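PDB 5IMY: vaginolysin from Gardnerella vaginalis, which probably binds cholesterol in host membranes and acts as a pore-forming toxin of the cholesterol-dependent cytolysin family. Local coordinates for residues N59-V64 and S376-Y381. Sequence-based numbering, arbitrary orientation. Where two conformers were deposited one is given.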
loop_
_atom_site.group_PDB
_atom_site.type_symbol
_atom_site.label_atom_id
_atom_site.label_comp_id
_atom_site.label_asym_id
_atom_site.label_seq_id
_atom_site.Cartn_x
_atom_site.Cartn_y
_atom_site.Cartn_z
ATOM N N ASN A 59 5.166 23.166 3.598
ATOM C CA ASN A 59 4.054 23.927 4.165
ATOM C C ASN A 59 2.861 23.018 4.445
ATOM O O ASN A 59 2.771 22.433 5.530
ATOM C CB ASN A 59 3.669 25.123 3.270
ATOM C CG ASN A 59 3.500 24.763 1.796
ATOM O OD1 ASN A 59 4.152 23.869 1.275
ATOM N ND2 ASN A 59 2.626 25.494 1.114
ATOM N N GLY A 60 1.940 22.885 3.494
ATOM C CA GLY A 60 0.915 21.865 3.595
ATOM C C GLY A 60 1.443 20.551 3.059
ATOM O O GLY A 60 2.235 19.882 3.728
ATOM N N GLU A 61 1.006 20.189 1.851
ATOM C CA GLU A 61 1.559 19.093 1.057
ATOM C C GLU A 61 2.370 18.086 1.868
ATOM O O GLU A 61 3.522 18.354 2.225
ATOM C CB GLU A 61 2.434 19.665 -0.062
ATOM C CG GLU A 61 2.332 18.907 -1.373
ATOM C CD GLU A 61 3.347 19.376 -2.397
ATOM O OE1 GLU A 61 4.334 20.032 -2.003
ATOM O OE2 GLU A 61 3.156 19.089 -3.598
ATOM N N PHE A 62 1.782 16.929 2.163
ATOM C CA PHE A 62 2.487 15.845 2.841
ATOM C C PHE A 62 3.058 14.911 1.783
ATOM O O PHE A 62 2.311 14.186 1.120
ATOM C CB PHE A 62 1.551 15.100 3.789
ATOM C CG PHE A 62 2.207 13.956 4.511
ATOM C CD1 PHE A 62 3.255 14.182 5.386
ATOM C CD2 PHE A 62 1.768 12.657 4.324
ATOM C CE1 PHE A 62 3.858 13.138 6.052
ATOM C CE2 PHE A 62 2.366 11.606 4.990
ATOM C CZ PHE A 62 3.414 11.847 5.856
ATOM N N VAL A 63 4.380 14.917 1.634
ATOM C CA VAL A 63 5.061 14.204 0.557
ATOM C C VAL A 63 5.662 12.919 1.112
ATOM O O VAL A 63 6.362 12.940 2.132
ATOM C CB VAL A 63 6.152 15.081 -0.080
ATOM C CG1 VAL A 63 6.795 14.370 -1.269
ATOM C CG2 VAL A 63 5.577 16.428 -0.504
ATOM N N VAL A 64 5.393 11.803 0.437
ATOM C CA VAL A 64 6.018 10.517 0.730
ATOM C C VAL A 64 6.885 10.132 -0.459
ATOM O O VAL A 64 6.445 10.228 -1.611
ATOM C CB VAL A 64 4.971 9.424 1.014
ATOM C CG1 VAL A 64 5.619 8.033 1.015
ATOM C CG2 VAL A 64 4.278 9.680 2.342
ATOM N N SER A 376 1.755 12.810 -2.796
ATOM C CA SER A 376 1.552 13.937 -1.899
ATOM C C SER A 376 0.070 14.249 -1.773
ATOM O O SER A 376 -0.716 13.974 -2.683
ATOM C CB SER A 376 2.297 15.180 -2.398
ATOM O OG SER A 376 1.676 15.714 -3.556
ATOM N N TYR A 377 -0.311 14.836 -0.642
ATOM C CA TYR A 377 -1.667 15.344 -0.504
ATOM C C TYR A 377 -1.650 16.615 0.328
ATOM O O TYR A 377 -0.912 16.722 1.313
ATOM C CB TYR A 377 -2.619 14.306 0.105
ATOM C CG TYR A 377 -2.196 13.704 1.427
ATOM C CD1 TYR A 377 -2.281 14.431 2.607
ATOM C CD2 TYR A 377 -1.750 12.391 1.498
ATOM C CE1 TYR A 377 -1.908 13.875 3.818
ATOM C CE2 TYR A 377 -1.377 11.828 2.702
ATOM C CZ TYR A 377 -1.461 12.572 3.859
ATOM O OH TYR A 377 -1.088 12.012 5.059
ATOM N N ARG A 378 -2.466 17.575 -0.094
ATOM C CA ARG A 378 -2.565 18.890 0.528
ATOM C C ARG A 378 -3.782 18.903 1.445
ATOM O O ARG A 378 -4.912 18.702 0.984
ATOM C CB ARG A 378 -2.667 19.988 -0.529
ATOM C CG ARG A 378 -2.761 21.402 0.037
ATOM C CD ARG A 378 -2.689 22.456 -1.062
ATOM N NE ARG A 378 -1.542 22.250 -1.944
ATOM C CZ ARG A 378 -0.305 22.666 -1.686
ATOM N NH1 ARG A 378 -0.037 23.322 -0.563
ATOM N NH2 ARG A 378 0.667 22.423 -2.554
ATOM N N ASN A 379 -3.551 19.133 2.734
ATOM C CA ASN A 379 -4.646 19.133 3.695
ATOM C C ASN A 379 -5.629 20.257 3.385
ATOM O O ASN A 379 -5.269 21.288 2.809
ATOM C CB ASN A 379 -4.105 19.274 5.120
ATOM C CG ASN A 379 -3.258 20.518 5.309
ATOM O OD1 ASN A 379 -3.252 21.418 4.468
ATOM N ND2 ASN A 379 -2.537 20.575 6.424
ATOM N N GLY A 380 -6.891 20.046 3.773
ATOM C CA GLY A 380 -7.953 20.991 3.513
ATOM C C GLY A 380 -8.606 21.474 4.801
ATOM O O GLY A 380 -8.370 20.937 5.891
ATOM N N TYR A 381 -9.444 22.500 4.658
ATOM C CA TYR A 381 -10.082 23.155 5.791
ATOM C C TYR A 381 -11.586 23.249 5.573
ATOM O O TYR A 381 -12.046 23.509 4.458
ATOM C CB TYR A 381 -9.502 24.562 6.009
ATOM C CG TYR A 381 -8.022 24.577 6.322
ATOM C CD1 TYR A 381 -7.569 24.571 7.634
ATOM C CD2 TYR A 381 -7.075 24.598 5.304
ATOM C CE1 TYR A 381 -6.219 24.589 7.925
ATOM C CE2 TYR A 381 -5.720 24.613 5.588
ATOM C CZ TYR A 381 -5.299 24.606 6.901
ATOM O OH TYR A 381 -3.954 24.621 7.194
#
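Ser-376 faces Val-63 as an antiparallel non-hydrogen-bonded pair: the CA atoms of Ser-376 and Val-63 lie 4.3 Å apart, and Ser-376 CB rests 4.0 Å from Val-63 CG2. Ser-376 CA also makes a CA-H...O contact with Phe-62 O, while its CB and OG are both within 4 Å of Glu-61 CG.

Tyr-377 and Phe-62 form the adjoining hydrogen-bonded pair. Phe-62 N donates almost straight to Tyr-377 O (2.8 Å, 173°); the return bond, Tyr-377 N to Phe-62 O, is longer at 3.2 Å and more bent. The two side chains run side by side in the same direction. In the Tyr-377 conformer given, one of two deposited, Phe-62 CB sits over the ring face, 4.1 Å from the centroid of the Tyr-377 ring, and the ring planes are oblique at 47°; this ring contact is therefore provisional. Asn-49 of a second subunit packs on both.

These pairs join strand 62-76 to the long strand 363-389, which runs on into the C-terminal beta-sandwich domain of the cytolysin fold.

At Arg-378 the ladder has ended. Its guanidinium lays one face over Glu-61 N; Glu-61 OE2, 4.3 Å from Arg-378 NH2 and well out of the guanidinium plane, may add a weak attraction, beyond salt-bridge distance. Asn-59 ND2 approaches the guanidinium edge.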